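Local coordinates for fanconi-associated nuclease 1 homolog (Pseudomonas aeruginosa, PDB 5Y7Q), which belongs to the FAN1 family of nucleases, whose members carry a VRR-NUC domain, and is bound here to nucleic acid, at residues Ser413-Leu418 / Arg514-Ile519; Leu418-Ile423 / Phe479-Pro484; Ser437-Leu442 / Gln449-Leu454. All blocks are in the same frame, centred on the assembly; numbering follows the deposited sequence.

Contact 1 (Ser413-Leu418 / Arg514-Ile519)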
ATOM      1  N   SER A 413       7.528  -0.528 -17.002  1.00 49.54           N
ATOM      2  CA  SER A 413       7.794  -1.930 -17.294  1.00 43.10           C
ATOM      3  C   SER A 413       9.147  -2.098 -17.957  1.00 54.20           C
ATOM      4  O   SER A 413       9.974  -2.886 -17.498  1.00 69.07           O
ATOM      5  CB  SER A 413       6.685  -2.505 -18.158  1.00 45.02           C
ATOM      6  OG  SER A 413       5.524  -2.676 -17.366  1.00 51.26           O
ATOM      7  N   LEU A 414       9.402  -1.355 -19.034  1.00 56.69           N
ATOM      8  CA  LEU A 414      10.695  -1.453 -19.699  1.00 54.05           C
ATOM      9  C   LEU A 414      11.835  -1.255 -18.709  1.00 52.57           C
ATOM     10  O   LEU A 414      12.862  -1.945 -18.779  1.00 57.23           O
ATOM     11  CB  LEU A 414      10.769  -0.432 -20.838  1.00 60.14           C
ATOM     12  CG  LEU A 414       9.796  -0.710 -21.979  1.00 57.70           C
ATOM     13  CD1 LEU A 414       9.738   0.464 -22.906  1.00 62.40           C
ATOM     14  CD2 LEU A 414      10.225  -1.939 -22.720  1.00 53.87           C
ATOM     15  N   PHE A 415      11.659  -0.339 -17.755  1.00 53.94           N
ATOM     16  CA  PHE A 415      12.690  -0.137 -16.741  1.00 55.83           C
ATOM     17  C   PHE A 415      12.847  -1.369 -15.859  1.00 58.60           C
ATOM     18  O   PHE A 415      13.969  -1.822 -15.586  1.00 63.34           O
ATOM     19  CB  PHE A 415      12.352   1.069 -15.884  1.00 52.24           C
ATOM     20  CG  PHE A 415      13.190   1.174 -14.661  1.00 53.76           C
ATOM     21  CD1 PHE A 415      14.532   1.518 -14.757  1.00 63.62           C
ATOM     22  CD2 PHE A 415      12.647   0.937 -13.414  1.00 51.18           C
ATOM     23  CE1 PHE A 415      15.324   1.629 -13.620  1.00 69.06           C
ATOM     24  CE2 PHE A 415      13.427   1.037 -12.272  1.00 61.59           C
ATOM     25  CZ  PHE A 415      14.773   1.386 -12.376  1.00 67.49           C
ATOM     26  N   GLY A 416      11.734  -1.929 -15.400  1.00 48.53           N
ATOM     27  CA  GLY A 416      11.822  -3.054 -14.499  1.00 51.03           C
ATOM     28  C   GLY A 416      12.349  -4.293 -15.177  1.00 56.40           C
ATOM     29  O   GLY A 416      12.994  -5.133 -14.534  1.00 66.12           O
ATOM     30  N   LEU A 417      12.091  -4.425 -16.478  1.00 49.59           N
ATOM     31  CA  LEU A 417      12.648  -5.538 -17.227  1.00 49.77           C
ATOM     32  C   LEU A 417      14.149  -5.380 -17.394  1.00 61.30           C
ATOM     33  O   LEU A 417      14.917  -6.318 -17.131  1.00 67.42           O
ATOM     34  CB  LEU A 417      11.951  -5.654 -18.578  1.00 47.87           C
ATOM     35  CG  LEU A 417      10.586  -6.306 -18.341  1.00 61.48           C
ATOM     36  CD1 LEU A 417       9.713  -6.157 -19.584  1.00 58.74           C
ATOM     37  CD2 LEU A 417      10.738  -7.800 -17.904  1.00 46.22           C
ATOM     38  N   LEU A 418      14.599  -4.205 -17.838  1.00 56.66           N
ATOM     39  CA  LEU A 418      16.036  -4.061 -18.053  1.00 64.19           C
ATOM     40  C   LEU A 418      16.779  -4.225 -16.738  1.00 64.11           C
ATOM     41  O   LEU A 418      17.748  -4.996 -16.642  1.00 67.70           O
ATOM     42  CB  LEU A 418      16.354  -2.709 -18.696  1.00 55.00           C
ATOM     43  CG  LEU A 418      17.793  -2.439 -19.100  1.00 74.15           C
ATOM     44  CD1 LEU A 418      18.381  -3.579 -19.959  1.00 72.13           C
ATOM     45  CD2 LEU A 418      17.841  -1.104 -19.839  1.00 76.49           C
ATOM     46  N   ARG A 514      15.337   9.470 -14.680  1.00 66.43           N
ATOM     47  CA  ARG A 514      14.397  10.309 -13.936  1.00 76.56           C
ATOM     48  C   ARG A 514      13.645   9.497 -12.887  1.00 83.89           C
ATOM     49  O   ARG A 514      13.458   9.954 -11.752  1.00 88.67           O
ATOM     50  CB  ARG A 514      13.410  10.999 -14.880  1.00 78.98           C
ATOM     51  CG  ARG A 514      12.554  12.068 -14.188  1.00 81.55           C
ATOM     52  CD  ARG A 514      11.605  12.768 -15.150  1.00 84.53           C
ATOM     53  NE  ARG A 514      10.281  12.976 -14.565  1.00 82.90           N
ATOM     54  CZ  ARG A 514       9.889  14.085 -13.943  1.00 90.83           C
ATOM     55  NH1 ARG A 514      10.722  15.126 -13.808  1.00 91.78           N
ATOM     56  NH2 ARG A 514       8.651  14.145 -13.453  1.00 89.29           N
ATOM     57  N   LEU A 515      13.204   8.290 -13.252  1.00 82.24           N
ATOM     58  CA  LEU A 515      12.530   7.419 -12.294  1.00 75.12           C
ATOM     59  C   LEU A 515      13.442   7.076 -11.118  1.00 75.49           C
ATOM     60  O   LEU A 515      13.052   7.231  -9.950  1.00 82.37           O
ATOM     61  CB  LEU A 515      12.057   6.155 -13.005  1.00 73.19           C
ATOM     62  CG  LEU A 515      11.290   5.171 -12.137  1.00 76.20           C
ATOM     63  CD1 LEU A 515      10.200   5.891 -11.330  1.00 82.97           C
ATOM     64  CD2 LEU A 515      10.699   4.107 -13.029  1.00 67.43           C
ATOM     65  N   LEU A 516      14.668   6.619 -11.411  1.00 79.09           N
ATOM     66  CA  LEU A 516      15.615   6.283 -10.345  1.00 78.66           C
ATOM     67  C   LEU A 516      15.837   7.448  -9.396  1.00 90.25           C
ATOM     68  O   LEU A 516      15.963   7.245  -8.184  1.00 99.90           O
ATOM     69  CB  LEU A 516      16.961   5.852 -10.921  1.00 70.14           C
ATOM     70  CG  LEU A 516      17.124   4.360 -11.199  1.00 71.38           C
ATOM     71  CD1 LEU A 516      18.575   4.084 -11.582  1.00 79.87           C
ATOM     72  CD2 LEU A 516      16.683   3.495 -10.018  1.00 58.36           C
ATOM     73  N   GLU A 517      15.915   8.672  -9.934  1.00 94.02           N
ATOM     74  CA  GLU A 517      16.256   9.827  -9.103  1.00100.13           C
ATOM     75  C   GLU A 517      15.299   9.955  -7.921  1.00 97.48           C
ATOM     76  O   GLU A 517      15.735  10.030  -6.765  1.00107.59           O
ATOM     77  CB  GLU A 517      16.273  11.107  -9.949  1.00106.74           C
ATOM     78  CG  GLU A 517      17.581  11.342 -10.717  1.00119.54           C
ATOM     79  CD  GLU A 517      18.672  12.018  -9.872  1.00137.75           C
ATOM     80  OE1 GLU A 517      18.803  13.265  -9.943  1.00139.35           O
ATOM     81  OE2 GLU A 517      19.396  11.307  -9.132  1.00143.69           O
ATOM     82  N   ASP A 518      13.994   9.999  -8.184  1.00 85.96           N
ATOM     83  CA  ASP A 518      12.978   9.892  -7.139  1.00 81.00           C
ATOM     84  C   ASP A 518      11.967   8.858  -7.612  1.00 76.46           C
ATOM     85  O   ASP A 518      11.046   9.191  -8.356  1.00 79.90           O
ATOM     86  CB  ASP A 518      12.316  11.252  -6.896  1.00 92.19           C
ATOM     87  CG  ASP A 518      11.239  11.220  -5.806  1.00107.03           C
ATOM     88  OD1 ASP A 518      10.897  10.122  -5.314  1.00108.05           O
ATOM     89  OD2 ASP A 518      10.726  12.312  -5.449  1.00112.38           O
ATOM     90  N   ILE A 519      12.039   7.646  -7.083  1.00 79.16           N
ATOM     91  CA  ILE A 519      11.116   6.591  -7.501  1.00 76.37           C
ATOM     92  C   ILE A 519       9.675   6.928  -7.120  1.00 77.49           C
ATOM     93  O   ILE A 519       8.809   6.931  -8.005  1.00 77.41           O
ATOM     94  CB  ILE A 519      11.552   5.226  -6.939  1.00 71.74           C
ATOM     95  CG1 ILE A 519      12.712   4.677  -7.767  1.00 67.43           C
ATOM     96  CG2 ILE A 519      10.381   4.261  -6.899  1.00 68.27           C
ATOM     97  CD1 ILE A 519      13.133   3.292  -7.391  1.00 66.59           C
TER

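Contact 2 (Leu418-Ile423 / Phe479-Pro484). With nucleotides of chain D.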
ATOM      1  N   LEU A 418      14.599  -4.205 -17.838  1.00 56.66           N
ATOM      2  CA  LEU A 418      16.036  -4.061 -18.053  1.00 64.19           C
ATOM      3  C   LEU A 418      16.779  -4.225 -16.738  1.00 64.11           C
ATOM      4  O   LEU A 418      17.748  -4.996 -16.642  1.00 67.70           O
ATOM      5  CB  LEU A 418      16.354  -2.709 -18.696  1.00 55.00           C
ATOM      6  CG  LEU A 418      17.793  -2.439 -19.100  1.00 74.15           C
ATOM      7  CD1 LEU A 418      18.381  -3.579 -19.959  1.00 72.13           C
ATOM      8  CD2 LEU A 418      17.841  -1.104 -19.839  1.00 76.49           C
ATOM      9  N   CYS A 419      16.280  -3.567 -15.697  1.00 55.89           N
ATOM     10  CA  CYS A 419      16.988  -3.431 -14.439  1.00 66.02           C
ATOM     11  C   CYS A 419      16.613  -4.496 -13.429  1.00 68.88           C
ATOM     12  O   CYS A 419      16.993  -4.380 -12.261  1.00 75.74           O
ATOM     13  CB  CYS A 419      16.761  -2.037 -13.882  1.00 71.24           C
ATOM     14  SG  CYS A 419      17.696  -0.856 -14.839  1.00 75.76           S
ATOM     15  N   TRP A 420      15.853  -5.504 -13.856  1.00 69.93           N
ATOM     16  CA  TRP A 420      15.416  -6.593 -12.987  1.00 72.17           C
ATOM     17  C   TRP A 420      16.536  -7.156 -12.113  1.00 77.38           C
ATOM     18  O   TRP A 420      16.353  -7.364 -10.908  1.00 66.08           O
ATOM     19  CB  TRP A 420      14.844  -7.700 -13.856  1.00 65.15           C
ATOM     20  CG  TRP A 420      14.195  -8.748 -13.104  1.00 65.85           C
ATOM     21  CD1 TRP A 420      14.788  -9.829 -12.526  1.00 69.75           C
ATOM     22  CD2 TRP A 420      12.796  -8.865 -12.852  1.00 59.69           C
ATOM     23  NE1 TRP A 420      13.836 -10.615 -11.913  1.00 60.28           N
ATOM     24  CE2 TRP A 420      12.604 -10.043 -12.102  1.00 56.85           C
ATOM     25  CE3 TRP A 420      11.688  -8.087 -13.180  1.00 56.70           C
ATOM     26  CZ2 TRP A 420      11.341 -10.460 -11.673  1.00 56.47           C
ATOM     27  CZ3 TRP A 420      10.422  -8.502 -12.746  1.00 54.50           C
ATOM     28  CH2 TRP A 420      10.264  -9.675 -12.009  1.00 56.18           C
ATOM     29  N   GLU A 421      17.698  -7.432 -12.710  1.00 88.09           N
ATOM     30  CA  GLU A 421      18.759  -8.103 -11.973  1.00 89.70           C
ATOM     31  C   GLU A 421      19.360  -7.212 -10.902  1.00 81.84           C
ATOM     32  O   GLU A 421      19.917  -7.730  -9.927  1.00 86.51           O
ATOM     33  CB  GLU A 421      19.841  -8.604 -12.932  1.00108.44           C
ATOM     34  CG  GLU A 421      19.787 -10.112 -13.164  1.00121.74           C
ATOM     35  CD  GLU A 421      19.234 -10.498 -14.531  1.00129.61           C
ATOM     36  OE1 GLU A 421      19.690  -9.920 -15.546  1.00129.48           O
ATOM     37  OE2 GLU A 421      18.351 -11.388 -14.585  1.00128.94           O
ATOM     38  N   ALA A 422      19.265  -5.892 -11.057  1.00 67.30           N
ATOM     39  CA  ALA A 422      19.661  -4.986  -9.981  1.00 69.45           C
ATOM     40  C   ALA A 422      18.551  -4.788  -8.954  1.00 75.87           C
ATOM     41  O   ALA A 422      18.827  -4.620  -7.759  1.00 78.58           O
ATOM     42  CB  ALA A 422      20.069  -3.637 -10.550  1.00 70.11           C
ATOM     43  N   ILE A 423      17.296  -4.748  -9.405  1.00 71.60           N
ATOM     44  CA  ILE A 423      16.203  -4.481  -8.484  1.00 65.89           C
ATOM     45  C   ILE A 423      16.089  -5.603  -7.465  1.00 68.57           C
ATOM     46  O   ILE A 423      15.838  -5.357  -6.279  1.00 73.60           O
ATOM     47  CB  ILE A 423      14.915  -4.260  -9.296  1.00 59.93           C
ATOM     48  CG1 ILE A 423      15.010  -2.922 -10.027  1.00 53.38           C
ATOM     49  CG2 ILE A 423      13.675  -4.286  -8.420  1.00 57.25           C
ATOM     50  CD1 ILE A 423      13.943  -2.761 -11.063  1.00 53.40           C
ATOM     51  N   PHE A 479       8.114 -13.702 -16.638  1.00 61.18           N
ATOM     52  CA  PHE A 479       6.698 -13.401 -16.826  1.00 58.79           C
ATOM     53  C   PHE A 479       5.859 -13.838 -15.627  1.00 65.16           C
ATOM     54  O   PHE A 479       5.951 -14.975 -15.155  1.00 60.83           O
ATOM     55  CB  PHE A 479       6.152 -14.061 -18.090  1.00 59.56           C
ATOM     56  CG  PHE A 479       4.917 -13.382 -18.611  1.00 67.09           C
ATOM     57  CD1 PHE A 479       5.014 -12.390 -19.587  1.00 67.33           C
ATOM     58  CD2 PHE A 479       3.670 -13.685 -18.086  1.00 65.34           C
ATOM     59  CE1 PHE A 479       3.889 -11.741 -20.049  1.00 67.76           C
ATOM     60  CE2 PHE A 479       2.537 -13.037 -18.532  1.00 56.52           C
ATOM     61  CZ  PHE A 479       2.643 -12.066 -19.517  1.00 68.68           C
ATOM     62  N   GLY A 480       5.047 -12.909 -15.133  1.00 67.84           N
ATOM     63  CA  GLY A 480       4.097 -13.182 -14.084  1.00 64.62           C
ATOM     64  C   GLY A 480       4.613 -12.959 -12.682  1.00 64.49           C
ATOM     65  O   GLY A 480       3.804 -12.897 -11.743  1.00 70.58           O
ATOM     66  N   LEU A 481       5.934 -12.861 -12.513  1.00 55.75           N
ATOM     67  CA  LEU A 481       6.520 -12.665 -11.197  1.00 50.98           C
ATOM     68  C   LEU A 481       6.122 -11.300 -10.655  1.00 52.65           C
ATOM     69  O   LEU A 481       6.110 -10.317 -11.384  1.00 57.73           O
ATOM     70  CB  LEU A 481       8.044 -12.786 -11.269  1.00 47.47           C
ATOM     71  CG  LEU A 481       8.631 -14.181 -11.496  1.00 50.64           C
ATOM     72  CD1 LEU A 481      10.121 -14.140 -11.292  1.00 55.84           C
ATOM     73  CD2 LEU A 481       8.022 -15.194 -10.561  1.00 52.34           C
ATOM     74  N   GLN A 482       5.760 -11.239  -9.378  1.00 57.40           N
ATOM     75  CA  GLN A 482       5.390  -9.961  -8.779  1.00 54.46           C
ATOM     76  C   GLN A 482       6.609  -9.067  -8.625  1.00 56.53           C
ATOM     77  O   GLN A 482       7.663  -9.516  -8.156  1.00 61.80           O
ATOM     78  CB  GLN A 482       4.727 -10.188  -7.431  1.00 58.16           C
ATOM     79  CG  GLN A 482       3.562 -11.101  -7.551  1.00 64.33           C
ATOM     80  CD  GLN A 482       2.292 -10.432  -7.177  1.00 78.45           C
ATOM     81  OE1 GLN A 482       2.001  -9.325  -7.638  1.00 81.56           O
ATOM     82  NE2 GLN A 482       1.505 -11.097  -6.331  1.00 91.71           N
ATOM     83  N   SER A 483       6.473  -7.811  -9.055  1.00 50.08           N
ATOM     84  CA  SER A 483       7.568  -6.849  -9.076  1.00 43.19           C
ATOM     85  C   SER A 483       7.002  -5.460  -8.854  1.00 40.39           C
ATOM     86  O   SER A 483       5.808  -5.221  -9.073  1.00 51.35           O
ATOM     87  CB  SER A 483       8.332  -6.888 -10.404  1.00 54.24           C
ATOM     88  OG  SER A 483       7.540  -6.282 -11.420  1.00 72.30           O
ATOM     89  N   PRO A 484       7.826  -4.516  -8.426  1.00 47.44           N
ATOM     90  CA  PRO A 484       7.317  -3.140  -8.312  1.00 50.48           C
ATOM     91  C   PRO A 484       6.966  -2.474  -9.649  1.00 56.43           C
ATOM     92  O   PRO A 484       5.969  -1.739  -9.714  1.00 53.39           O
ATOM     93  CB  PRO A 484       8.468  -2.419  -7.589  1.00 57.92           C
ATOM     94  CG  PRO A 484       9.707  -3.233  -7.933  1.00 53.79           C
ATOM     95  CD  PRO A 484       9.242  -4.648  -8.026  1.00 40.65           C
TER
ATOM     96  P    DT D  12      -5.511  -7.325  -0.209  1.00178.74           P
ATOM     97  OP1  DT D  12      -6.638  -6.767   0.579  1.00178.78           O
ATOM     98  OP2  DT D  12      -4.992  -8.672   0.129  1.00177.57           O
ATOM     99  O5'  DT D  12      -5.898  -7.310  -1.777  1.00185.15           O
ATOM    100  C5'  DT D  12      -5.164  -8.118  -2.735  1.00184.72           C
ATOM    101  C4'  DT D  12      -5.498  -7.724  -4.181  1.00182.65           C
ATOM    102  O4'  DT D  12      -4.404  -6.934  -4.750  1.00184.69           O
ATOM    103  C3'  DT D  12      -5.687  -8.894  -5.153  1.00173.63           C
ATOM    104  O3'  DT D  12      -7.062  -9.206  -5.274  1.00164.90           O
ATOM    105  C2'  DT D  12      -5.127  -8.323  -6.447  1.00177.43           C
ATOM    106  C1'  DT D  12      -3.923  -7.580  -5.910  1.00180.95           C
ATOM    107  N1   DT D  12      -2.813  -8.481  -5.482  1.00178.75           N
ATOM    108  C2   DT D  12      -2.389  -9.522  -6.302  1.00176.38           C
ATOM    109  O2   DT D  12      -2.862  -9.766  -7.400  1.00177.06           O
ATOM    110  N3   DT D  12      -1.368 -10.268  -5.784  1.00172.77           N
ATOM    111  C4   DT D  12      -0.744 -10.100  -4.561  1.00173.82           C
ATOM    112  O4   DT D  12       0.166 -10.826  -4.183  1.00175.95           O
ATOM    113  C5   DT D  12      -1.240  -9.013  -3.768  1.00173.70           C
ATOM    114  C6   DT D  12      -2.222  -8.259  -4.252  1.00176.98           C
TER

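Contact 3 (Ser437-Leu442 / Gln449-Leu454)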
ATOM      1  N   SER A 437       7.534  -8.679  -2.866  1.00 59.82           N
ATOM      2  CA  SER A 437       7.325  -8.229  -4.237  1.00 59.08           C
ATOM      3  C   SER A 437       8.377  -7.203  -4.684  1.00 56.41           C
ATOM      4  O   SER A 437       8.640  -7.102  -5.880  1.00 56.21           O
ATOM      5  CB  SER A 437       5.907  -7.686  -4.403  1.00 55.99           C
ATOM      6  OG  SER A 437       5.838  -6.361  -3.943  1.00 66.46           O
ATOM      7  N   ALA A 438       9.028  -6.520  -3.746  1.00 57.14           N
ATOM      8  CA  ALA A 438      10.082  -5.537  -3.945  1.00 51.12           C
ATOM      9  C   ALA A 438      11.096  -5.645  -2.820  1.00 52.95           C
ATOM     10  O   ALA A 438      10.771  -6.130  -1.732  1.00 68.86           O
ATOM     11  CB  ALA A 438       9.502  -4.119  -3.946  1.00 57.68           C
ATOM     12  N   PRO A 439      12.320  -5.165  -3.026  1.00 51.29           N
ATOM     13  CA  PRO A 439      13.254  -5.060  -1.905  1.00 52.84           C
ATOM     14  C   PRO A 439      12.734  -4.100  -0.848  1.00 60.53           C
ATOM     15  O   PRO A 439      11.935  -3.206  -1.120  1.00 60.36           O
ATOM     16  CB  PRO A 439      14.526  -4.516  -2.557  1.00 57.63           C
ATOM     17  CG  PRO A 439      14.027  -3.763  -3.735  1.00 53.91           C
ATOM     18  CD  PRO A 439      12.917  -4.631  -4.267  1.00 47.85           C
ATOM     19  N   ALA A 440      13.216  -4.285   0.381  1.00 69.55           N
ATOM     20  CA  ALA A 440      12.742  -3.454   1.480  1.00 64.25           C
ATOM     21  C   ALA A 440      13.243  -2.019   1.358  1.00 68.50           C
ATOM     22  O   ALA A 440      12.516  -1.082   1.708  1.00 71.83           O
ATOM     23  CB  ALA A 440      13.168  -4.069   2.810  1.00 67.92           C
ATOM     24  N   ASP A 441      14.449  -1.822   0.825  1.00 71.51           N
ATOM     25  CA  ASP A 441      15.058  -0.502   0.732  1.00 77.82           C
ATOM     26  C   ASP A 441      14.628   0.276  -0.514  1.00 79.08           C
ATOM     27  O   ASP A 441      15.149   1.373  -0.742  1.00 79.03           O
ATOM     28  CB  ASP A 441      16.592  -0.597   0.795  1.00 85.15           C
ATOM     29  CG  ASP A 441      17.189  -1.470  -0.299  1.00 90.38           C
ATOM     30  OD1 ASP A 441      16.663  -2.572  -0.542  1.00 98.38           O
ATOM     31  OD2 ASP A 441      18.202  -1.060  -0.908  1.00 92.44           O
ATOM     32  N   LEU A 442      13.681  -0.254  -1.304  1.00 74.27           N
ATOM     33  CA  LEU A 442      13.327   0.354  -2.589  1.00 74.29           C
ATOM     34  C   LEU A 442      13.086   1.855  -2.496  1.00 84.11           C
ATOM     35  O   LEU A 442      13.400   2.589  -3.443  1.00 86.47           O
ATOM     36  CB  LEU A 442      12.076  -0.313  -3.169  1.00 63.97           C
ATOM     37  CG  LEU A 442      11.516   0.269  -4.468  1.00 58.95           C
ATOM     38  CD1 LEU A 442      12.523   0.147  -5.603  1.00 53.31           C
ATOM     39  CD2 LEU A 442      10.213  -0.399  -4.849  1.00 52.83           C
ATOM     40  N   GLN A 449      22.571   3.914  -4.738  1.00104.81           N
ATOM     41  CA  GLN A 449      23.985   3.827  -4.372  1.00112.44           C
ATOM     42  C   GLN A 449      24.353   2.412  -3.944  1.00112.19           C
ATOM     43  O   GLN A 449      25.347   1.855  -4.423  1.00118.57           O
ATOM     44  CB  GLN A 449      24.331   4.828  -3.265  1.00115.64           C
ATOM     45  CG  GLN A 449      25.836   5.125  -3.159  1.00123.53           C
ATOM     46  CD  GLN A 449      26.283   5.457  -1.740  1.00136.51           C
ATOM     47  OE1 GLN A 449      25.479   5.450  -0.804  1.00139.83           O
ATOM     48  NE2 GLN A 449      27.577   5.736  -1.574  1.00143.30           N
ATOM     49  N   ARG A 450      23.555   1.813  -3.046  1.00110.21           N
ATOM     50  CA  ARG A 450      23.831   0.456  -2.569  1.00103.18           C
ATOM     51  C   ARG A 450      24.042  -0.490  -3.744  1.00 93.52           C
ATOM     52  O   ARG A 450      24.835  -1.436  -3.668  1.00 88.51           O
ATOM     53  CB  ARG A 450      22.677  -0.062  -1.687  1.00104.61           C
ATOM     54  CG  ARG A 450      22.392   0.666  -0.351  1.00108.82           C
ATOM     55  CD  ARG A 450      23.278   0.181   0.804  1.00123.98           C
ATOM     56  NE  ARG A 450      22.679  -0.888   1.609  1.00126.45           N
ATOM     57  CZ  ARG A 450      23.351  -1.622   2.504  1.00125.33           C
ATOM     58  NH1 ARG A 450      24.650  -1.412   2.705  1.00123.51           N
ATOM     59  NH2 ARG A 450      22.724  -2.572   3.195  1.00118.72           N
ATOM     60  N   ARG A 451      23.305  -0.257  -4.825  1.00 91.60           N
ATOM     61  CA  ARG A 451      23.268  -1.106  -6.005  1.00 94.52           C
ATOM     62  C   ARG A 451      24.094  -0.573  -7.161  1.00105.03           C
ATOM     63  O   ARG A 451      24.057  -1.168  -8.243  1.00104.03           O
ATOM     64  CB  ARG A 451      21.818  -1.323  -6.431  1.00 87.19           C
ATOM     65  CG  ARG A 451      21.108  -2.294  -5.503  1.00 83.94           C
ATOM     66  CD  ARG A 451      19.695  -1.893  -5.226  1.00 81.36           C
ATOM     67  NE  ARG A 451      18.866  -3.079  -5.072  1.00 85.40           N
ATOM     68  CZ  ARG A 451      18.507  -3.592  -3.902  1.00 85.61           C
ATOM     69  NH1 ARG A 451      18.906  -3.004  -2.782  1.00 82.30           N
ATOM     70  NH2 ARG A 451      17.746  -4.689  -3.858  1.00 83.62           N
ATOM     71  N   ALA A 452      24.861   0.504  -6.941  1.00115.82           N
ATOM     72  CA  ALA A 452      25.349   1.395  -7.996  1.00118.62           C
ATOM     73  C   ALA A 452      25.820   0.662  -9.248  1.00113.11           C
ATOM     74  O   ALA A 452      25.236   0.826 -10.327  1.00113.84           O
ATOM     75  CB  ALA A 452      26.482   2.270  -7.446  1.00126.92           C
ATOM     76  N   ALA A 453      26.865  -0.156  -9.116  1.00104.28           N
ATOM     77  CA  ALA A 453      27.427  -0.835 -10.278  1.00107.37           C
ATOM     78  C   ALA A 453      26.343  -1.516 -11.109  1.00108.76           C
ATOM     79  O   ALA A 453      26.179  -1.225 -12.304  1.00112.50           O
ATOM     80  CB  ALA A 453      28.478  -1.851  -9.833  1.00102.20           C
ATOM     81  N   LEU A 454      25.554  -2.386 -10.469  1.00 99.54           N
ATOM     82  CA  LEU A 454      24.602  -3.215 -11.205  1.00 90.52           C
ATOM     83  C   LEU A 454      23.627  -2.383 -12.021  1.00 84.26           C
ATOM     84  O   LEU A 454      23.075  -2.878 -13.013  1.00 79.68           O
ATOM     85  CB  LEU A 454      23.829  -4.122 -10.244  1.00 87.32           C
ATOM     86  CG  LEU A 454      24.414  -5.510  -9.979  1.00 92.01           C
ATOM     87  CD1 LEU A 454      25.661  -5.447  -9.072  1.00101.72           C
ATOM     88  CD2 LEU A 454      23.347  -6.431  -9.404  1.00 88.47           C
TER

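Contact 1 (Ser413-Leu418 / Arg514-Ile519)
Phe415 meets Leu515 and Leu516 in a wholly apolar contact, one aromatic ring set against two methyl-bearing branches. The ring carbon CD2 of Phe415 lies 3.7 Å from CD2 of Leu515, and the far end of the same ring, CZ, lies 3.7 Å from CD2 of Leu516. Each leucine therefore has its own part of the ring: Leu515 reaches the side made by CG, CD2 and CE2, whereas Leu516 reaches CZ and CE1, its branch point CG standing 4.0 Å from CZ of Phe415. Both methyls come in at a slant to the ring plane, and the long directions of the side chains of Phe415 and Leu516 run nearly perpendicular. The fit depends on torsions in both helices. In Phe415 and Leu515 alike CG is turned opposite the backbone N (chi1 168° and -178°), which extends each side chain across a gap where the closest CA atoms, those of Phe415 and Leu515, are 8.8 Å apart. Leu516 gets there with its CD2 methyl, although its CB does not point at helix 409-418.

Further out, Phe415 is held by other aromatics: Phe485 and Phe512 both meet its ring edge-to-face, and Phe512 also touches Leu414 and Leu418. Elsewhere on helix 409-418, Leu417 packs on helix 467-478, and Ser413 OG is hydrogen-bonded to Tyr487 N and to Gly409 O. Helix 505-517 ends next to the contact, where Asp518 N-caps the short helix 519-522 through OD1 and Gly521 N. This is the buried helix-to-helix packing of an alpha-helical core, joining helix 409-418 to helix 505-517, the latter in the VRR-NUC domain.

Contact 2 (Leu418-Ile423 / Phe479-Pro484)
An irregular loop of the VRR-NUC domain, following helix 467-478, is laid here against the short helix 420-423, and an indole fills most of the join. Trp420 presents the outer carbons of its six-membered ring: CZ3 is 3.5 Å from CB of Ser483, while CH2 is 3.9 Å from CB of Leu481. CB of Leu481 lies at the ring edge, near the indole plane, and CD1 of the same leucine is also 3.9 Å from CZ2 of Trp420; Ser483 approaches obliquely. A chi1 of -171° swings the indole away from the backbone N of Trp420 and over to the loop, and its other end is tied down because NE1 is hydrogen-bonded to Glu222 OE2. One turn further along the helix, CG2 of Ile423 rests 4.1 Å from CG of Pro484, the two side chains running past each other in opposite senses.

The loop thus has two faces, lying between helix 420-423 and the bound strand. Leu481 and Ser483 are directed at the helix, whereas Gln482 between them is directed away and reaches thymidine nucleotide DT12 of chain D. There NE2 lies close to O4, but the hydrogen bond is weak, bent (118°) and, being too short, doubtful. The loop is braced from within as well: the hydroxyl OG of Ser483 is hydrogen-bonded to Val486 N, and Leu481 O accepts from Trp488 NE1.

Contact 3 (Ser437-Leu442 / Gln449-Leu454)
Arg451 and Asp441 form a salt bridge, with NH1 of Arg451 2.8 Å from OD2 of Asp441. The other carboxylate oxygen is not far behind, since OD1 of Asp441 lies 3.2 Å from the same NH1, so one guanidinium nitrogen faces both oxygens. Carboxylate and guanidinium planes are turned 42° apart, a skewed pairing rather than a flat, two-pronged one. Close packing continues at NH2 of Arg451, which sits 3.5 Å from CB of Pro439 and 3.8 Å from its CG. Bends at chi2 and chi3 (141° and 146°) turn the arginine chain so that NE is hydrogen-bonded to Ala422 O and NH2 to Ile423 O. All three guanidinium nitrogens of this buried residue therefore have an acceptor nearby.

The outer side is looser. Arg450, exposed at the end of helix 447-450, points its NE no closer than 5.1 Å to OD2 of Asp441: opposite charges that are near but not in contact. Asp441 itself is only partly exposed and also packs on Phe447.

The contact joins the loop that follows helix 420-423 to the junction of helices 447-450 and 452-460, at Arg451. Its chemistry suggests that Asp441 probably balances the buried arginine charge while two backbone carbonyls satisfy NE and NH2, with Arg450 possibly adding a weaker, longer-range attraction for the same carboxylate.

The three contacts form one continuous region on the same side of the chain's centre, their centres 11 to 12 Å apart, and along the chain contact 3 is nested in contact 2, itself nested in contact 1. Contacts 1 and 2 share Leu418 and meet where Phe415 CE2 lies 4.0 Å from Ile423 CD1. Contact 1 also reaches contact 3, with Ile519 CD1 3.7 Å from Leu442 CD1. Contacts 2 and 3 meet partly through the arginine's bonds to helix 420-423 and partly by packing, Pro484 CD lying 3.3 Å from Ser437 O. The loop of contact 2 approaches the nucleic acid through Gln482. The nearest atom of contact 3 is about 7 Å from the nucleic acid.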